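PDB 4PXE: ureidoglycolate hydrolase, which hydrolyses (S)-ureidoglycolate to glyoxylate, ammonium and carbon dioxide in plant purine breakdown, working as a manganese-dependent homodimer of the peptidase M20 family. Local coordinates for residues Pro36-Val41 with Ala95-Lys101; Gly75-Glu81 with Pro125-Ile131; Ala159-Lys163 with Asp186-Leu191; Phe238-Gly242 with Asn254-Ala260. The contacts are given in a common frame with arbitrary orientation. Residues are numbered along the deposited sequence.

Contact 1: Pro36-Val41 with Ala95-Lys101; sequences PSVTRV and AIPYSGK
Pro36, which follows a cis peptide bond, leads into the short strand 38-40, paired antiparallel with Ala95-Lys101. Ser37 (phi/psi -81/157) sets its OG 3.7 Å from Tyr98 CD1, at the edge of the ring, and its CA 3.6 Å from Ser99 O in a CA-H...O contact. Val38 forms a hydrogen-bonded pair with Ser99: Val38 N to Ser99 O and Ser99 N to Val38 O are both 2.9 Å. The t rotamer of Val38 brings Val38 CG1 to 3.7 Å from Ala95 CB. Tyr98, at phi/psi 58/52, faces Val38 together with Ser99, which defines a G1 beta bulge. Thr39, with chi1 m, accepts at OG1 from Tyr98 N (3.0 Å). Arg40 pairs with Ala95 through Arg40 N to Ala95 O (3.0 Å) and Ala95 N to Arg40 O (2.9 Å), so the register slips by two residues between the pairs. Across the corner at Pro97-Tyr98, Ser99 OG donates to Ile96 O (2.7 Å). Ile96 points away from strand 38-40, its side chain about 5 Å from a manganese ion and touching Glu138 and His402. Tyr98 stacks edge-to-face with His289 of the second subunit. Arg40 bonds to the backbone of Ile93 and Phe30, and Lys101 makes a salt bridge to Asp25 of helix 17-28.

Contact 2: Gly75-Glu81 with Pro125-Ile131; sequences GKWDGLE and PKRSLEI
Strands 75-77 and 129-131 run antiparallel, their short axes 4.5 Å apart at 163°. Gly75-Ile131 and Trp77-Leu129 are hydrogen-bonded pairs: Gly75 N to Ile131 O, Ile131 N to Gly75 O and Trp77 N to Leu129 O are 2.8 Å, and Leu129 N to Trp77 O is 3.0 Å. Lys76-Glu130 is the non-hydrogen-bonded pair between them, CA-CA 4.2 Å. Beyond the strands, Leu80 N donates to Pro125 O (2.9 Å) and Glu81 N to Lys126 O (3.0 Å). A CB on Gly79 would clash with Lys126 O. This pairing belongs to the sheet of the metal-binding M20 domain, where strand 129-133 also lies parallel to strand 86-91. Ser128 OG accepts from Gly79 N (2.9 Å). Trp77, chi1 t, takes Pro125 CG over its five-membered ring, 3.8 Å from the centroid, in a CH-pi contact; Ile115 and Leu118 of helix 105-120 also touch the indole. One water bridges Lys76 NZ (2.9 Å) to Glu130 OE1 (2.7 Å), which also bonds Tyr201 OH.

Contact 3: Ala159-Lys163 with Asp186-Leu191; sequences AEALK and DKDDDL
A type I beta turn, Asp186 to Asp189, and two Asx turns shape the loop that packs against helix 156-164, away from the annotated metal and substrate sites. The beta turn is closed by Asp189 N donating to Asp186 O (2.7 Å). In the first Asx turn, Asp188 N donates to Asp186 OD1 (3.3 Å). Lys187 and Asp188, at phi/psi -65/-12 and -88/-18, occupy the central turn positions and point away from the helix. Asp189 then extends (-96/117); its OD1 takes Leu191 N at 2.9 Å, the second Asx turn, and its OD2 bonds Ser193. Asp190 places its carbonyl O 3.4 Å from Ala159 CB. Leu191, with positive phi (78/3) and chi1 m, directs its side chain at the helix: CB is 4.1 Å from Ala159 CB, and CD1 lies 3.9 Å from Leu162 CB and 3.8 Å from Lys163 CG. Leu162 also packs on Leu147 and Leu151 of helix 147-152, so Leu191 extends an existing apolar cluster. The polar part depends on Lys163, folded by three successive m torsions so that its amine reaches backbone carbonyls of the loop: NZ donates to Asp189 O at 2.8 Å and, weakly, to Asp186 O at 3.3 Å.

Contact 4: Phe238-Gly242 with Asn254-Ala260; sequences FEGNG and NDAGLAA
This is a strand-to-helix packing contact in the region involved in dimerization, joining the end of strand 222-239 to the start of helix 256-272. Phe238, in extended conformation (-115/144) with chi1 m and chi2 -78°, turns its ring face to the helix: Ala259 CB sits 3.8 Å from the ring centroid and 12° off the normal, a CH-pi contact, and Phe238 CB is 4.2 Å from Ala256 CB. At Gly240 the chain passes so near the other segment that a CB would clash with Asn254 O; its CA makes a CA-H...O contact to that oxygen at 3.6 Å. Asn254, chi1 p, accepts at OD1 from Asn241 N (2.9 Å, 174°). A water links Gly242 N (2.9 Å) to Asn254 O (2.7 Å), and another joins Asn241 ND2 (3.1 Å) to Asn254 OD1 (2.8 Å). Asp255 is the N-cap: its OD1 accepts from Leu258 N at 3.2 Å and weakly from Gly257 N at 2.8 Å. Lys403 of the second subunit bonds the carbonyls of Asn241 and Gly242. Phe238 also packs on Ala329 of helix 311-332 and Leu336 of strand 335-344 and pairs by backbone with Ser300 of strand 295-308.

Contacts 1 and 2 are antiparallel strand pairings whose segments alternate along the chain, yet their centres lie 32 Å apart: the bulged pair is beside the manganese site, the regular one toward the outside of the sheet, where waters bridge its charged side chains. Contacts 2 and 4 reach the same extended sheet from opposite sides of the chain's centre, 57 Å between centres. Contacts 3 and 4 both pack a helix against non-helical chain, the former through a lysine binding loop carbonyls, the latter through the face of Phe238 on Ala259, with Asn254 bonding the loop after the strand. All four are partly buried; only contacts 1 and 4 touch the second subunit.

Contact 1: Pro36-Val41 with Ala95-Lys101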
loop_
_atom_site.group_PDB
_atom_site.type_symbol
_atom_site.label_atom_id
_atom_site.label_comp_id
_atom_site.label_asym_id
_atom_site.label_seq_id
_atom_site.Cartn_x
_atom_site.Cartn_y
_atom_site.Cartn_z
ATOM N N PRO A 36 1.635 11.757 18.950
ATOM C CA PRO A 36 0.305 12.350 19.133
ATOM C C PRO A 36 -0.790 11.821 18.203
ATOM O O PRO A 36 -1.940 12.245 18.342
ATOM C CB PRO A 36 0.556 13.833 18.848
ATOM C CG PRO A 36 1.651 13.834 17.857
ATOM C CD PRO A 36 2.547 12.676 18.242
ATOM N N SER A 37 -0.464 10.908 17.293
ATOM C CA SER A 37 -1.483 10.385 16.383
ATOM C C SER A 37 -2.317 9.304 17.048
ATOM O O SER A 37 -1.889 8.670 18.006
ATOM C CB SER A 37 -0.856 9.826 15.103
ATOM O OG SER A 37 -0.355 10.863 14.280
ATOM N N VAL A 38 -3.519 9.109 16.526
ATOM C CA VAL A 38 -4.378 8.028 16.962
ATOM C C VAL A 38 -4.780 7.208 15.750
ATOM O O VAL A 38 -5.107 7.768 14.708
ATOM C CB VAL A 38 -5.651 8.557 17.653
ATOM C CG1 VAL A 38 -6.514 7.401 18.146
ATOM C CG2 VAL A 38 -5.280 9.473 18.808
ATOM N N THR A 39 -4.722 5.882 15.880
ATOM C CA THR A 39 -5.366 4.971 14.934
ATOM C C THR A 39 -6.160 3.990 15.769
ATOM O O THR A 39 -5.601 3.342 16.648
ATOM C CB THR A 39 -4.350 4.164 14.117
ATOM O OG1 THR A 39 -3.559 5.059 13.337
ATOM C CG2 THR A 39 -5.065 3.196 13.184
ATOM N N ARG A 40 -7.462 3.895 15.534
ATOM C CA ARG A 40 -8.261 2.940 16.301
ATOM C C ARG A 40 -9.408 2.425 15.460
ATOM O O ARG A 40 -10.406 3.113 15.249
ATOM C CB ARG A 40 -8.762 3.550 17.614
ATOM C CG ARG A 40 -9.532 2.549 18.461
ATOM C CD ARG A 40 -9.698 3.038 19.891
ATOM N NE ARG A 40 -10.398 4.316 19.962
ATOM C CZ ARG A 40 -9.886 5.427 20.491
ATOM N NH1 ARG A 40 -8.656 5.443 20.997
ATOM N NH2 ARG A 40 -10.614 6.534 20.514
ATOM N N VAL A 41 -9.248 1.200 14.975
ATOM C CA VAL A 41 -10.144 0.645 13.983
ATOM C C VAL A 41 -11.141 -0.336 14.585
ATOM O O VAL A 41 -10.807 -1.112 15.490
ATOM C CB VAL A 41 -9.311 -0.035 12.868
ATOM C CG1 VAL A 41 -10.212 -0.635 11.809
ATOM C CG2 VAL A 41 -8.359 0.980 12.253
ATOM N N ALA A 95 -11.191 5.911 15.128
ATOM C CA ALA A 95 -10.276 6.928 14.616
ATOM C C ALA A 95 -9.600 6.384 13.368
ATOM O O ALA A 95 -9.039 5.281 13.388
ATOM C CB ALA A 95 -9.226 7.253 15.654
ATOM N N ILE A 96 -9.640 7.145 12.283
ATOM C CA ILE A 96 -8.939 6.728 11.062
ATOM C C ILE A 96 -7.418 6.761 11.264
ATOM O O ILE A 96 -6.930 7.366 12.214
ATOM C CB ILE A 96 -9.370 7.551 9.818
ATOM C CG1 ILE A 96 -8.780 8.964 9.835
ATOM C CG2 ILE A 96 -10.876 7.588 9.693
ATOM C CD1 ILE A 96 -9.121 9.754 8.587
ATOM N N PRO A 97 -6.662 6.084 10.393
ATOM C CA PRO A 97 -5.209 6.087 10.603
ATOM C C PRO A 97 -4.579 7.481 10.721
ATOM O O PRO A 97 -4.825 8.360 9.888
ATOM C CB PRO A 97 -4.684 5.354 9.361
ATOM C CG PRO A 97 -5.803 4.386 9.030
ATOM C CD PRO A 97 -7.068 5.148 9.323
ATOM N N TYR A 98 -3.779 7.657 11.770
ATOM C CA TYR A 98 -3.005 8.884 11.989
ATOM C C TYR A 98 -3.888 10.110 12.068
ATOM O O TYR A 98 -3.666 11.119 11.383
ATOM C CB TYR A 98 -1.912 9.049 10.923
ATOM C CG TYR A 98 -0.842 7.992 11.035
ATOM C CD1 TYR A 98 0.234 8.167 11.891
ATOM C CD2 TYR A 98 -0.928 6.809 10.314
ATOM C CE1 TYR A 98 1.215 7.205 12.016
ATOM C CE2 TYR A 98 0.057 5.832 10.428
ATOM C CZ TYR A 98 1.117 6.039 11.289
ATOM O OH TYR A 98 2.107 5.083 11.413
ATOM N N SER A 99 -4.887 10.017 12.929
ATOM C CA SER A 99 -5.815 11.120 13.132
ATOM C C SER A 99 -5.676 11.697 14.546
ATOM O O SER A 99 -4.682 11.439 15.234
ATOM C CB SER A 99 -7.242 10.680 12.828
ATOM O OG SER A 99 -7.648 9.596 13.652
ATOM N N GLY A 100 -6.659 12.491 14.968
ATOM C CA GLY A 100 -6.588 13.210 16.232
ATOM C C GLY A 100 -7.339 12.527 17.363
ATOM O O GLY A 100 -7.848 11.416 17.195
ATOM N N LYS A 101 -7.428 13.219 18.502
ATOM C CA LYS A 101 -7.980 12.675 19.743
ATOM C C LYS A 101 -9.397 13.175 20.057
ATOM O O LYS A 101 -9.992 12.758 21.049
ATOM C CB LYS A 101 -7.095 13.065 20.943
ATOM C CG LYS A 101 -5.599 12.826 20.784
ATOM C CD LYS A 101 -4.836 13.140 22.085
ATOM C CE LYS A 101 -4.964 14.585 22.545
ATOM N NZ LYS A 101 -3.994 14.877 23.669
#

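Contact 2: Gly75-Glu81 with Pro125-Ile131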
loop_
_atom_site.group_PDB
_atom_site.type_symbol
_atom_site.label_atom_id
_atom_site.label_comp_id
_atom_site.label_asym_id
_atom_site.label_seq_id
_atom_site.Cartn_x
_atom_site.Cartn_y
_atom_site.Cartn_z
ATOM N N GLY A 75 -26.302 3.806 27.112
ATOM C CA GLY A 75 -26.266 4.080 28.542
ATOM C C GLY A 75 -27.419 4.978 28.934
ATOM O O GLY A 75 -27.435 6.164 28.595
ATOM N N LYS A 76 -28.399 4.422 29.645
ATOM C CA LYS A 76 -29.622 5.163 29.947
ATOM C C LYS A 76 -29.749 5.640 31.398
ATOM O O LYS A 76 -29.435 4.910 32.339
ATOM C CB LYS A 76 -30.864 4.331 29.584
ATOM C CG LYS A 76 -32.179 5.023 29.907
ATOM C CD LYS A 76 -33.399 4.234 29.452
ATOM C CE LYS A 76 -33.633 4.372 27.958
ATOM N NZ LYS A 76 -34.960 3.776 27.548
ATOM N N TRP A 77 -30.191 6.883 31.546
ATOM C CA TRP A 77 -30.629 7.422 32.827
ATOM C C TRP A 77 -32.154 7.419 32.775
ATOM O O TRP A 77 -32.755 8.177 32.009
ATOM C CB TRP A 77 -30.065 8.839 32.998
ATOM C CG TRP A 77 -30.444 9.578 34.255
ATOM C CD1 TRP A 77 -31.185 9.114 35.304
ATOM C CD2 TRP A 77 -30.101 10.932 34.575
ATOM N NE1 TRP A 77 -31.317 10.097 36.261
ATOM C CE2 TRP A 77 -30.662 11.223 35.835
ATOM C CE3 TRP A 77 -29.373 11.927 33.913
ATOM C CZ2 TRP A 77 -30.517 12.468 36.448
ATOM C CZ3 TRP A 77 -29.231 13.160 34.518
ATOM C CH2 TRP A 77 -29.803 13.422 35.773
ATOM N N ASP A 78 -32.776 6.543 33.567
ATOM C CA ASP A 78 -34.229 6.380 33.546
ATOM C C ASP A 78 -34.936 7.617 34.077
ATOM O O ASP A 78 -34.611 8.115 35.153
ATOM C CB ASP A 78 -34.658 5.182 34.399
ATOM C CG ASP A 78 -34.155 3.864 33.861
ATOM O OD1 ASP A 78 -33.911 2.960 34.688
ATOM O OD2 ASP A 78 -34.015 3.718 32.626
ATOM N N GLY A 79 -35.913 8.102 33.324
ATOM C CA GLY A 79 -36.675 9.266 33.733
ATOM C C GLY A 79 -37.894 8.903 34.566
ATOM O O GLY A 79 -38.175 7.726 34.802
ATOM N N LEU A 80 -38.612 9.935 34.998
ATOM C CA LEU A 80 -39.849 9.779 35.766
ATOM C C LEU A 80 -40.935 9.117 34.930
ATOM O O LEU A 80 -41.824 8.450 35.467
ATOM C CB LEU A 80 -40.339 11.143 36.253
ATOM C CG LEU A 80 -39.524 11.825 37.350
ATOM C CD1 LEU A 80 -39.982 13.267 37.544
ATOM C CD2 LEU A 80 -39.631 11.045 38.648
ATOM N N GLU A 81 -40.867 9.318 33.615
ATOM C CA GLU A 81 -41.798 8.688 32.685
ATOM C C GLU A 81 -41.039 7.854 31.653
ATOM O O GLU A 81 -40.909 8.253 30.488
ATOM C CB GLU A 81 -42.672 9.747 32.012
ATOM C CG GLU A 81 -43.583 10.472 33.001
ATOM C CD GLU A 81 -44.530 11.457 32.332
ATOM O OE1 GLU A 81 -45.000 11.174 31.211
ATOM O OE2 GLU A 81 -44.805 12.515 32.936
ATOM N N PRO A 125 -34.903 14.064 35.256
ATOM C CA PRO A 125 -35.490 13.929 33.917
ATOM C C PRO A 125 -36.914 13.364 33.925
ATOM O O PRO A 125 -37.235 12.504 34.749
ATOM C CB PRO A 125 -34.527 12.965 33.203
ATOM C CG PRO A 125 -33.830 12.233 34.283
ATOM C CD PRO A 125 -33.761 13.162 35.465
ATOM N N LYS A 126 -37.749 13.863 33.017
ATOM C CA LYS A 126 -39.056 13.272 32.760
ATOM C C LYS A 126 -38.862 12.142 31.750
ATOM O O LYS A 126 -38.944 10.964 32.098
ATOM C CB LYS A 126 -40.036 14.318 32.236
ATOM C CG LYS A 126 -41.445 13.778 32.065
ATOM C CD LYS A 126 -42.391 14.827 31.519
ATOM C CE LYS A 126 -42.174 15.033 30.034
ATOM N NZ LYS A 126 -43.219 15.919 29.450
ATOM N N ARG A 127 -38.576 12.499 30.499
ATOM C CA ARG A 127 -38.095 11.520 29.531
ATOM C C ARG A 127 -36.707 11.053 29.923
ATOM O O ARG A 127 -35.886 11.853 30.382
ATOM C CB ARG A 127 -38.005 12.137 28.138
ATOM C CG ARG A 127 -39.329 12.535 27.578
ATOM C CD ARG A 127 -39.170 13.055 26.179
ATOM N NE ARG A 127 -40.478 13.309 25.597
ATOM C CZ ARG A 127 -41.163 14.411 25.826
ATOM N NH1 ARG A 127 -40.638 15.325 26.625
ATOM N NH2 ARG A 127 -42.359 14.594 25.272
ATOM N N SER A 128 -36.438 9.766 29.728
ATOM C CA SER A 128 -35.116 9.220 29.989
ATOM C C SER A 128 -34.106 9.881 29.075
ATOM O O SER A 128 -34.460 10.390 28.008
ATOM C CB SER A 128 -35.099 7.712 29.747
ATOM O OG SER A 128 -36.006 7.067 30.632
ATOM N N LEU A 129 -32.855 9.881 29.512
ATOM C CA LEU A 129 -31.755 10.293 28.653
ATOM C C LEU A 129 -30.925 9.068 28.321
ATOM O O LEU A 129 -30.669 8.234 29.188
ATOM C CB LEU A 129 -30.898 11.350 29.357
ATOM C CG LEU A 129 -31.626 12.588 29.886
ATOM C CD1 LEU A 129 -30.622 13.525 30.534
ATOM C CD2 LEU A 129 -32.395 13.293 28.778
ATOM N N GLU A 130 -30.492 8.951 27.066
ATOM C CA GLU A 130 -29.690 7.795 26.682
ATOM C C GLU A 130 -28.493 8.184 25.826
ATOM O O GLU A 130 -28.647 8.868 24.812
ATOM C CB GLU A 130 -30.550 6.740 25.979
ATOM C CG GLU A 130 -29.842 5.406 25.774
ATOM C CD GLU A 130 -30.808 4.265 25.465
ATOM O OE1 GLU A 130 -31.663 4.425 24.572
ATOM O OE2 GLU A 130 -30.711 3.212 26.130
ATOM N N ILE A 131 -27.315 7.745 26.257
ATOM C CA ILE A 131 -26.079 7.982 25.535
ATOM C C ILE A 131 -25.804 6.803 24.618
ATOM O O ILE A 131 -25.875 5.645 25.038
ATOM C CB ILE A 131 -24.893 8.136 26.492
ATOM C CG1 ILE A 131 -25.144 9.281 27.470
ATOM C CG2 ILE A 131 -23.601 8.371 25.698
ATOM C CD1 ILE A 131 -24.000 9.501 28.421
HETATM O O HOH W 1 -34.321 3.892 24.732
HETATM O O HOH W 2 -36.834 4.831 29.522
HETATM O O HOH W 3 -38.670 8.240 28.773
HETATM O O HOH W 4 -45.345 14.049 29.383
#

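Contact 3: Ala159-Lys163 with Asp186-Leu191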
loop_
_atom_site.group_PDB
_atom_site.type_symbol
_atom_site.label_atom_id
_atom_site.label_comp_id
_atom_site.label_asym_id
_atom_site.label_seq_id
_atom_site.Cartn_x
_atom_site.Cartn_y
_atom_site.Cartn_z
ATOM N N ALA A 159 -27.592 -4.668 6.268
ATOM C CA ALA A 159 -27.666 -5.862 7.104
ATOM C C ALA A 159 -27.385 -7.117 6.275
ATOM O O ALA A 159 -26.622 -7.982 6.689
ATOM C CB ALA A 159 -29.032 -5.964 7.770
ATOM N N GLU A 160 -28.000 -7.192 5.098
ATOM C CA GLU A 160 -27.790 -8.317 4.190
ATOM C C GLU A 160 -26.332 -8.434 3.762
ATOM O O GLU A 160 -25.740 -9.511 3.826
ATOM C CB GLU A 160 -28.689 -8.188 2.957
ATOM C CG GLU A 160 -29.925 -9.077 2.995
ATOM C CD GLU A 160 -29.586 -10.559 2.949
ATOM O OE1 GLU A 160 -28.994 -11.007 1.940
ATOM O OE2 GLU A 160 -29.912 -11.278 3.923
ATOM N N ALA A 161 -25.758 -7.316 3.327
ATOM C CA ALA A 161 -24.366 -7.285 2.890
ATOM C C ALA A 161 -23.412 -7.733 4.002
ATOM O O ALA A 161 -22.499 -8.526 3.774
ATOM C CB ALA A 161 -24.004 -5.891 2.395
ATOM N N LEU A 162 -23.631 -7.230 5.217
ATOM C CA LEU A 162 -22.760 -7.567 6.333
ATOM C C LEU A 162 -22.668 -9.068 6.599
ATOM O O LEU A 162 -21.624 -9.568 7.019
ATOM C CB LEU A 162 -23.207 -6.828 7.600
ATOM C CG LEU A 162 -22.961 -5.318 7.567
ATOM C CD1 LEU A 162 -23.549 -4.680 8.806
ATOM C CD2 LEU A 162 -21.479 -5.022 7.474
ATOM N N LYS A 163 -23.760 -9.780 6.352
ATOM C CA LYS A 163 -23.824 -11.198 6.676
ATOM C C LYS A 163 -23.455 -12.078 5.489
ATOM O O LYS A 163 -23.219 -13.274 5.656
ATOM C CB LYS A 163 -25.222 -11.560 7.174
ATOM C CG LYS A 163 -25.645 -10.796 8.416
ATOM C CD LYS A 163 -25.154 -11.457 9.692
ATOM C CE LYS A 163 -25.923 -12.733 9.978
ATOM N NZ LYS A 163 -25.766 -13.184 11.397
ATOM N N ASP A 186 -25.236 -14.700 15.535
ATOM C CA ASP A 186 -26.477 -15.422 15.706
ATOM C C ASP A 186 -26.997 -15.694 14.307
ATOM O O ASP A 186 -27.505 -14.795 13.634
ATOM C CB ASP A 186 -27.475 -14.593 16.516
ATOM C CG ASP A 186 -28.777 -15.331 16.772
ATOM O OD1 ASP A 186 -28.834 -16.554 16.513
ATOM O OD2 ASP A 186 -29.742 -14.687 17.243
ATOM N N LYS A 187 -26.852 -16.938 13.867
ATOM C CA LYS A 187 -27.214 -17.322 12.507
ATOM C C LYS A 187 -28.716 -17.188 12.260
ATOM O O LYS A 187 -29.173 -17.244 11.117
ATOM C CB LYS A 187 -26.726 -18.743 12.213
ATOM C CG LYS A 187 -25.214 -18.893 12.335
ATOM C CD LYS A 187 -24.803 -20.305 12.733
ATOM C CE LYS A 187 -25.010 -21.302 11.602
ATOM N NZ LYS A 187 -24.565 -22.678 11.992
ATOM N N ASP A 188 -29.476 -17.001 13.336
ATOM C CA ASP A 188 -30.907 -16.738 13.234
ATOM C C ASP A 188 -31.159 -15.239 13.091
ATOM O O ASP A 188 -32.236 -14.817 12.665
ATOM C CB ASP A 188 -31.643 -17.269 14.469
ATOM C CG ASP A 188 -31.355 -18.735 14.738
ATOM O OD1 ASP A 188 -31.245 -19.512 13.764
ATOM O OD2 ASP A 188 -31.234 -19.109 15.927
ATOM N N ASP A 189 -30.161 -14.439 13.455
ATOM C CA ASP A 189 -30.283 -12.986 13.394
ATOM C C ASP A 189 -29.691 -12.437 12.103
ATOM O O ASP A 189 -28.495 -12.565 11.854
ATOM C CB ASP A 189 -29.603 -12.337 14.604
ATOM C CG ASP A 189 -29.917 -10.853 14.736
ATOM O OD1 ASP A 189 -30.820 -10.356 14.030
ATOM O OD2 ASP A 189 -29.268 -10.188 15.568
ATOM N N ASP A 190 -30.540 -11.826 11.287
ATOM C CA ASP A 190 -30.095 -11.177 10.064
ATOM C C ASP A 190 -29.709 -9.725 10.342
ATOM O O ASP A 190 -29.610 -8.924 9.411
ATOM C CB ASP A 190 -31.201 -11.229 9.009
ATOM C CG ASP A 190 -32.470 -10.536 9.464
ATOM O OD1 ASP A 190 -32.613 -10.305 10.687
ATOM O OD2 ASP A 190 -33.324 -10.224 8.603
ATOM N N LEU A 191 -29.520 -9.412 11.627
ATOM C CA LEU A 191 -29.140 -8.078 12.129
ATOM C C LEU A 191 -30.302 -7.089 12.182
ATOM O O LEU A 191 -30.129 -5.921 12.553
ATOM C CB LEU A 191 -27.945 -7.484 11.370
ATOM C CG LEU A 191 -26.685 -8.349 11.374
ATOM C CD1 LEU A 191 -25.555 -7.683 10.593
ATOM C CD2 LEU A 191 -26.258 -8.653 12.803
HETATM O O HOH W 5 -25.059 -12.362 14.281
#

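Contact 4: Phe238-Gly242 with Asn254-Ala260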
loop_
_atom_site.group_PDB
_atom_site.type_symbol
_atom_site.label_atom_id
_atom_site.label_comp_id
_atom_site.label_asym_id
_atom_site.label_seq_id
_atom_site.Cartn_x
_atom_site.Cartn_y
_atom_site.Cartn_z
ATOM N N PHE A 238 -8.696 -0.699 -11.974
ATOM C CA PHE A 238 -8.274 -0.896 -13.355
ATOM C C PHE A 238 -7.382 -2.132 -13.423
ATOM O O PHE A 238 -6.611 -2.384 -12.496
ATOM C CB PHE A 238 -7.462 0.297 -13.851
ATOM C CG PHE A 238 -8.238 1.582 -13.962
ATOM C CD1 PHE A 238 -9.099 1.804 -15.031
ATOM C CD2 PHE A 238 -8.057 2.589 -13.025
ATOM C CE1 PHE A 238 -9.776 3.001 -15.149
ATOM C CE2 PHE A 238 -8.734 3.792 -13.143
ATOM C CZ PHE A 238 -9.592 3.995 -14.202
ATOM N N GLU A 239 -7.488 -2.898 -14.510
ATOM C CA GLU A 239 -6.606 -4.051 -14.717
ATOM C C GLU A 239 -5.883 -3.984 -16.055
ATOM O O GLU A 239 -6.492 -3.671 -17.082
ATOM C CB GLU A 239 -7.397 -5.366 -14.625
ATOM C CG GLU A 239 -7.817 -5.745 -13.209
ATOM C CD GLU A 239 -8.718 -6.970 -13.155
ATOM O OE1 GLU A 239 -9.211 -7.393 -14.218
ATOM O OE2 GLU A 239 -8.943 -7.496 -12.043
ATOM N N GLY A 240 -4.582 -4.274 -16.035
ATOM C CA GLY A 240 -3.772 -4.356 -17.239
ATOM C C GLY A 240 -2.933 -5.621 -17.218
ATOM O O GLY A 240 -3.111 -6.474 -16.356
ATOM N N ASN A 241 -2.027 -5.751 -18.180
ATOM C CA ASN A 241 -1.264 -6.993 -18.325
ATOM C C ASN A 241 -0.053 -7.100 -17.405
ATOM O O ASN A 241 0.432 -8.197 -17.136
ATOM C CB ASN A 241 -0.818 -7.169 -19.770
ATOM C CG ASN A 241 -1.979 -7.349 -20.714
ATOM O OD1 ASN A 241 -2.918 -8.091 -20.427
ATOM N ND2 ASN A 241 -1.924 -6.668 -21.850
ATOM N N GLY A 242 0.436 -5.963 -16.924
ATOM C CA GLY A 242 1.625 -5.952 -16.087
ATOM C C GLY A 242 2.833 -6.525 -16.813
ATOM O O GLY A 242 2.873 -6.591 -18.040
ATOM N N ASN A 254 -0.155 -1.270 -20.901
ATOM C CA ASN A 254 -1.462 -0.792 -20.475
ATOM C C ASN A 254 -1.409 -0.652 -18.952
ATOM O O ASN A 254 -1.918 -1.477 -18.192
ATOM C CB ASN A 254 -2.628 -1.649 -21.031
ATOM C CG ASN A 254 -2.621 -3.097 -20.554
ATOM O OD1 ASN A 254 -1.586 -3.657 -20.179
ATOM N ND2 ASN A 254 -3.793 -3.713 -20.578
ATOM N N ASP A 255 -0.718 0.411 -18.545
ATOM C CA ASP A 255 -0.273 0.619 -17.168
ATOM C C ASP A 255 -1.440 1.054 -16.280
ATOM O O ASP A 255 -1.954 2.164 -16.426
ATOM C CB ASP A 255 0.840 1.679 -17.182
ATOM C CG ASP A 255 1.543 1.852 -15.838
ATOM O OD1 ASP A 255 0.891 1.806 -14.775
ATOM O OD2 ASP A 255 2.775 2.066 -15.859
ATOM N N ALA A 256 -1.847 0.180 -15.362
ATOM C CA ALA A 256 -2.994 0.457 -14.499
ATOM C C ALA A 256 -2.713 1.594 -13.527
ATOM O O ALA A 256 -3.638 2.255 -13.057
ATOM C CB ALA A 256 -3.410 -0.800 -13.743
ATOM N N GLY A 257 -1.441 1.815 -13.217
ATOM C CA GLY A 257 -1.074 2.896 -12.319
ATOM C C GLY A 257 -1.296 4.244 -12.977
ATOM O O GLY A 257 -1.766 5.189 -12.330
ATOM N N LEU A 258 -0.977 4.347 -14.259
ATOM C CA LEU A 258 -1.181 5.594 -14.982
ATOM C C LEU A 258 -2.667 5.866 -15.198
ATOM O O LEU A 258 -3.089 7.024 -15.125
ATOM C CB LEU A 258 -0.390 5.605 -16.283
ATOM C CG LEU A 258 1.120 5.617 -16.062
ATOM C CD1 LEU A 258 1.847 5.665 -17.388
ATOM C CD2 LEU A 258 1.541 6.794 -15.164
ATOM N N ALA A 259 -3.467 4.819 -15.402
ATOM C CA ALA A 259 -4.919 4.992 -15.441
ATOM C C ALA A 259 -5.419 5.574 -14.126
ATOM O O ALA A 259 -6.260 6.476 -14.116
ATOM C CB ALA A 259 -5.622 3.675 -15.739
ATOM N N ALA A 260 -4.894 5.072 -13.013
ATOM C CA ALA A 260 -5.303 5.543 -11.697
ATOM C C ALA A 260 -4.892 6.991 -11.489
ATOM O O ALA A 260 -5.670 7.794 -10.954
ATOM C CB ALA A 260 -4.711 4.658 -10.614
HETATM O O HOH W 6 0.418 -4.684 -21.830
HETATM O O HOH W 7 -5.031 -6.283 -20.052
HETATM O O HOH W 8 -0.277 -3.161 -16.817
#